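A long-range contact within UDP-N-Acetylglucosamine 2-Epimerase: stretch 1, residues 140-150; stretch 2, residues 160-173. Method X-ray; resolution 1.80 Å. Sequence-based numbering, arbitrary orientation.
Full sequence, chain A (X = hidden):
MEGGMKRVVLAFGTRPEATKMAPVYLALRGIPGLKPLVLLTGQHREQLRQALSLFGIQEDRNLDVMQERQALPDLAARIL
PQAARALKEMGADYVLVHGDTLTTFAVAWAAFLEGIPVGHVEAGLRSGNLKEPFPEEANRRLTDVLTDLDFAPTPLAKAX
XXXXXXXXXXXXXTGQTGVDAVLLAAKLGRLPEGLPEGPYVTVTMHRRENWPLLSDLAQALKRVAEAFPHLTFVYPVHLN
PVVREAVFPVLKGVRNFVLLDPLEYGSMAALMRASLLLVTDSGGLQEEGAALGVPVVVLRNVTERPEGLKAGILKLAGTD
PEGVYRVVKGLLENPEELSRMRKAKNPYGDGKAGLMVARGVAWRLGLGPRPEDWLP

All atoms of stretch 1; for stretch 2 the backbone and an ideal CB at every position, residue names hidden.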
# COMPACT_ATOMS: atom_id res chain seq x y z
N ARG A 140 0.15 6.62 1.17
CA ARG A 140 -0.48 6.66 -0.14
C ARG A 140 -0.04 5.54 -1.06
O ARG A 140 -0.85 5.02 -1.83
CB ARG A 140 -0.30 8.03 -0.80
CG ARG A 140 1.10 8.59 -0.80
CD ARG A 140 1.03 10.11 -0.99
NE ARG A 140 2.34 10.73 -1.07
CZ ARG A 140 2.57 12.03 -0.94
NH1 ARG A 140 3.80 12.51 -1.03
NH2 ARG A 140 1.55 12.86 -0.70
N ARG A 141 1.22 5.14 -0.98
CA ARG A 141 1.70 4.04 -1.82
C ARG A 141 1.02 2.74 -1.38
O ARG A 141 0.62 1.93 -2.22
CB ARG A 141 3.22 3.92 -1.73
CG ARG A 141 3.94 5.04 -2.47
CD ARG A 141 5.45 4.92 -2.33
NE ARG A 141 5.92 3.62 -2.80
CZ ARG A 141 7.19 3.23 -2.77
NH1 ARG A 141 8.12 4.05 -2.29
NH2 ARG A 141 7.52 2.02 -3.19
N LEU A 142 0.90 2.55 -0.07
CA LEU A 142 0.25 1.35 0.47
C LEU A 142 -1.21 1.32 0.03
O LEU A 142 -1.71 0.31 -0.45
CB LEU A 142 0.33 1.33 2.00
CG LEU A 142 1.71 1.10 2.63
CD1 LEU A 142 1.64 1.35 4.13
CD2 LEU A 142 2.18 -0.35 2.35
N THR A 143 -1.90 2.45 0.20
CA THR A 143 -3.30 2.54 -0.20
C THR A 143 -3.49 2.21 -1.68
O THR A 143 -4.43 1.49 -2.04
CB THR A 143 -3.86 3.95 0.07
OG1 THR A 143 -3.78 4.24 1.47
CG2 THR A 143 -5.33 4.03 -0.38
N ASP A 144 -2.60 2.71 -2.53
CA ASP A 144 -2.74 2.45 -3.96
C ASP A 144 -2.44 1.02 -4.38
O ASP A 144 -2.84 0.59 -5.46
CB ASP A 144 -1.89 3.43 -4.77
CG ASP A 144 -2.45 4.84 -4.70
OD1 ASP A 144 -3.67 4.97 -4.44
OD2 ASP A 144 -1.69 5.81 -4.92
N VAL A 145 -1.75 0.27 -3.54
CA VAL A 145 -1.51 -1.14 -3.86
C VAL A 145 -2.88 -1.82 -3.87
O VAL A 145 -3.16 -2.67 -4.72
CB VAL A 145 -0.64 -1.82 -2.78
CG1 VAL A 145 -0.77 -3.34 -2.88
CG2 VAL A 145 0.81 -1.41 -2.94
N LEU A 146 -3.73 -1.42 -2.93
CA LEU A 146 -5.06 -2.01 -2.76
C LEU A 146 -6.21 -1.42 -3.58
O LEU A 146 -7.30 -2.00 -3.61
CB LEU A 146 -5.46 -1.92 -1.29
CG LEU A 146 -4.44 -2.38 -0.26
CD1 LEU A 146 -5.02 -2.19 1.13
CD2 LEU A 146 -4.07 -3.85 -0.52
N THR A 147 -5.98 -0.30 -4.24
CA THR A 147 -7.05 0.35 -4.98
C THR A 147 -7.50 -0.28 -6.29
O THR A 147 -6.69 -0.70 -7.13
CB THR A 147 -6.69 1.81 -5.26
OG1 THR A 147 -5.51 1.86 -6.05
CG2 THR A 147 -6.46 2.54 -3.95
N ASP A 148 -8.82 -0.34 -6.46
CA ASP A 148 -9.44 -0.88 -7.66
C ASP A 148 -9.42 0.19 -8.74
O ASP A 148 -9.16 -0.08 -9.91
CB ASP A 148 -10.89 -1.28 -7.37
CG ASP A 148 -11.65 -1.68 -8.62
OD1 ASP A 148 -11.24 -2.67 -9.28
OD2 ASP A 148 -12.64 -1.00 -8.94
N LEU A 149 -9.69 1.43 -8.33
CA LEU A 149 -9.70 2.55 -9.26
C LEU A 149 -9.04 3.77 -8.62
O LEU A 149 -9.42 4.19 -7.52
CB LEU A 149 -11.14 2.89 -9.67
CG LEU A 149 -11.35 3.97 -10.74
CD1 LEU A 149 -10.47 3.68 -11.95
CD2 LEU A 149 -12.83 4.00 -11.13
N ASP A 150 -8.04 4.31 -9.30
CA ASP A 150 -7.34 5.51 -8.82
C ASP A 150 -7.82 6.69 -9.64
O ASP A 150 -7.83 6.63 -10.87
CB ASP A 150 -5.83 5.36 -9.01
CG ASP A 150 -5.17 4.60 -7.88
OD1 ASP A 150 -4.27 3.79 -8.17
OD2 ASP A 150 -5.54 4.83 -6.71
N UNK A 160 2.84 8.68 -12.26
CA UNK A 160 3.43 8.14 -11.03
C UNK A 160 2.82 6.78 -10.71
O UNK A 160 3.53 5.84 -10.35
CB UNK A 160 3.22 9.10 -9.86
N UNK A 161 1.51 6.67 -10.86
CA UNK A 161 0.80 5.43 -10.57
C UNK A 161 1.25 4.29 -11.48
O UNK A 161 1.44 3.16 -11.01
CB UNK A 161 -0.71 5.64 -10.71
N UNK A 162 1.42 4.58 -12.76
CA UNK A 162 1.86 3.57 -13.72
C UNK A 162 3.25 3.08 -13.30
O UNK A 162 3.56 1.90 -13.41
CB UNK A 162 1.88 4.13 -15.14
N UNK A 163 4.06 4.01 -12.83
CA UNK A 163 5.42 3.72 -12.40
C UNK A 163 5.44 2.78 -11.19
O UNK A 163 6.48 2.20 -10.87
CB UNK A 163 6.15 5.02 -12.07
N UNK A 164 4.30 2.64 -10.52
CA UNK A 164 4.20 1.77 -9.36
C UNK A 164 3.49 0.45 -9.66
O UNK A 164 3.09 -0.28 -8.75
CB UNK A 164 3.47 2.50 -8.23
N UNK A 165 3.33 0.15 -10.95
CA UNK A 165 2.68 -1.09 -11.33
C UNK A 165 1.18 -1.04 -11.53
O UNK A 165 0.56 -2.06 -11.82
CB UNK A 165 2.99 -2.15 -10.27
N UNK A 166 0.59 0.14 -11.38
CA UNK A 166 -0.85 0.28 -11.58
C UNK A 166 -1.12 0.19 -13.08
O UNK A 166 -0.37 0.72 -13.88
CB UNK A 166 -1.37 1.59 -11.00
N UNK A 167 -2.19 -0.50 -13.44
CA UNK A 167 -2.56 -0.68 -14.84
C UNK A 167 -3.41 0.48 -15.35
O UNK A 167 -4.13 1.12 -14.58
CB UNK A 167 -3.31 -2.00 -15.02
N UNK A 168 -3.34 0.72 -16.65
CA UNK A 168 -4.09 1.79 -17.31
C UNK A 168 -5.58 1.78 -16.98
O UNK A 168 -6.15 2.81 -16.60
CB UNK A 168 -3.91 1.68 -18.83
N UNK A 169 -6.21 0.62 -17.12
CA UNK A 169 -7.64 0.49 -16.87
C UNK A 169 -8.02 0.86 -15.44
O UNK A 169 -9.17 1.18 -15.15
CB UNK A 169 -8.09 -0.94 -17.17
N UNK A 170 -7.04 0.81 -14.54
CA UNK A 170 -7.30 1.13 -13.15
C UNK A 170 -7.05 2.58 -12.78
O UNK A 170 -7.07 2.92 -11.60
CB UNK A 170 -6.44 0.23 -12.26
N UNK A 171 -6.82 3.42 -13.78
CA UNK A 171 -6.56 4.84 -13.53
C UNK A 171 -7.45 5.73 -14.40
O UNK A 171 -7.60 5.48 -15.59
CB UNK A 171 -5.09 5.16 -13.79
N UNK A 172 -8.02 6.76 -13.78
CA UNK A 172 -8.87 7.72 -14.47
C UNK A 172 -8.38 9.12 -14.10
O UNK A 172 -8.26 9.43 -12.92
CB UNK A 172 -10.34 7.53 -14.11
N UNK A 173 -8.06 9.95 -15.09
CA UNK A 173 -7.61 11.31 -14.82
C UNK A 173 -8.88 12.14 -14.71
O UNK A 173 -9.63 12.27 -15.67
CB UNK A 173 -6.67 11.84 -15.90

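Positions 160, 162 and 163 have nothing of stretch 1 within 5.5 Å of their ideal CB, so many residues would suit. They are Asn160, Leu162 and Lys163. A type I turn runs from 162 to 165.

At 161, CA-to-CB points toward stretch 1, and the ideal CB is 4.8 Å from Asp150 OD1. The CB of Asp150 and the carboxylate of Asp144 are ahead. A mid-sized apolar chain or a donor could fit. The residue is Leu161. Its CD1 packs 3.6 Å from Asp150 CB, and its CD2 lies 3.4 Å from Asp144 OD2.

At 164, CA-to-CB again points toward stretch 1, but the ideal CB touches nothing. A long chain is needed to reach Arg141, and its positive charge favors an acid. Glu164 is extended at chi2 (t). Its OE1 makes a long salt bridge to Arg141 NE at 4.0 Å. That oxygen is well out of the guanidinium plane, so only the charges attract. A water lies 2.8 Å from Glu164 OE2 and 2.7 Å from Arg141 O.

Position 165 has phi 92° and psi 2°. A CB would jam against the preceding carbonyl O, which calls for glycine. It is Gly165.

At 166, CA-to-CB points toward stretch 1, and the ideal CB is 4.6 Å from Asp150 OD1. Farther on, the carbonyls of Asp144 and Thr147 converge. A long donor, lysine or perhaps arginine, would suit. Lys166 hydrogen-bonds through NZ to Asp144 O (2.7 Å) and Thr147 O (2.9 Å). Its NZ also makes a long salt bridge to Asp150 OD1 at 3.9 Å.

At 167, CB points sideways with open space, so a polar chain is easy. The side chain of Arg167 extends nearer, and a water accepts from its NH2 (3.3 Å) and donates to Asp148 O (3.1 Å).

At 168 and 169, neither ideal CB meets stretch 1, and polar residues suit both. They are Glu168 and Glu169.

At 170, a CB would sit 3.6 Å from Asp148 O, with room, so a small residue would do. It is Gly170, whose O accepts from Asp150 N at 2.9 Å.

Position 171 pairs with Asp150 in a parallel bridge, with both side chains on one face. A beta-branched residue would suit; Ile171 has CG1 4.5 Å from Asp150 CB.

At 172, the ideal CB is 4.4 Å from Leu149 CD1, favoring an apolar chain. It is Leu172, and its N donates to Asp150 O at 2.9 Å.

At 173, CB points away, leaving the choice open. It is Val173.

Stretch 2 (160-173) NLLKEGKREEGILV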
# COMPACT_ATOMS: atom_id res chain seq x y z
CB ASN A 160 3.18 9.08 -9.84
CG ASN A 160 4.00 10.35 -9.92
OD1 ASN A 160 5.06 10.38 -10.53
ND2 ASN A 160 3.52 11.41 -9.27
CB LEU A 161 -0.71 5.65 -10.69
CG LEU A 161 -1.26 6.56 -9.59
CD1 LEU A 161 -2.69 6.98 -9.92
CD2 LEU A 161 -1.21 5.83 -8.25
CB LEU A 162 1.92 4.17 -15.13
CG LEU A 162 0.57 4.52 -15.76
CD1 LEU A 162 0.79 5.33 -17.03
CD2 LEU A 162 -0.20 3.25 -16.06
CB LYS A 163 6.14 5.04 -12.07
CG LYS A 163 7.57 4.89 -11.58
CD LYS A 163 8.16 6.25 -11.22
CE LYS A 163 7.35 6.94 -10.14
NZ LYS A 163 7.88 8.28 -9.79
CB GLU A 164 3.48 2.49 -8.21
CG GLU A 164 4.28 3.65 -7.64
CD GLU A 164 3.57 4.36 -6.49
OE1 GLU A 164 4.17 5.31 -5.94
OE2 GLU A 164 2.43 3.99 -6.15
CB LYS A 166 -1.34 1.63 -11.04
CG LYS A 166 -1.05 1.84 -9.55
CD LYS A 166 -1.73 0.80 -8.67
CE LYS A 166 -3.24 0.97 -8.68
NZ LYS A 166 -3.91 -0.03 -7.81
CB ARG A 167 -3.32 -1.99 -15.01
CG ARG A 167 -2.50 -3.22 -14.64
CD ARG A 167 -3.38 -4.44 -14.45
NE ARG A 167 -4.36 -4.23 -13.38
CZ ARG A 167 -5.12 -5.19 -12.87
NH1 ARG A 167 -5.01 -6.44 -13.32
NH2 ARG A 167 -5.98 -4.92 -11.90
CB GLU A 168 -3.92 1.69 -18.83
CG GLU A 168 -2.64 2.30 -19.36
CD GLU A 168 -2.75 3.80 -19.56
OE1 GLU A 168 -1.72 4.43 -19.87
OE2 GLU A 168 -3.87 4.34 -19.40
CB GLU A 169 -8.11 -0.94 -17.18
CG GLU A 169 -7.83 -1.94 -16.08
CD GLU A 169 -9.04 -2.16 -15.18
OE1 GLU A 169 -8.86 -2.65 -14.05
OE2 GLU A 169 -10.17 -1.84 -15.62
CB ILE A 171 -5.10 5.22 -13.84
CG1 ILE A 171 -4.14 4.32 -13.05
CG2 ILE A 171 -4.86 6.69 -13.49
CD1 ILE A 171 -2.70 4.43 -13.49
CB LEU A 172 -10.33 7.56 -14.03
CG LEU A 172 -11.35 8.54 -14.62
CD1 LEU A 172 -11.55 8.25 -16.10
CD2 LEU A 172 -12.69 8.39 -13.89
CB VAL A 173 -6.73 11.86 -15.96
CG1 VAL A 173 -6.33 13.29 -15.66
CG2 VAL A 173 -5.48 11.00 -16.11
O HOH W 1 1.59 1.66 -4.77
O HOH W 2 -6.85 -2.13 -10.36
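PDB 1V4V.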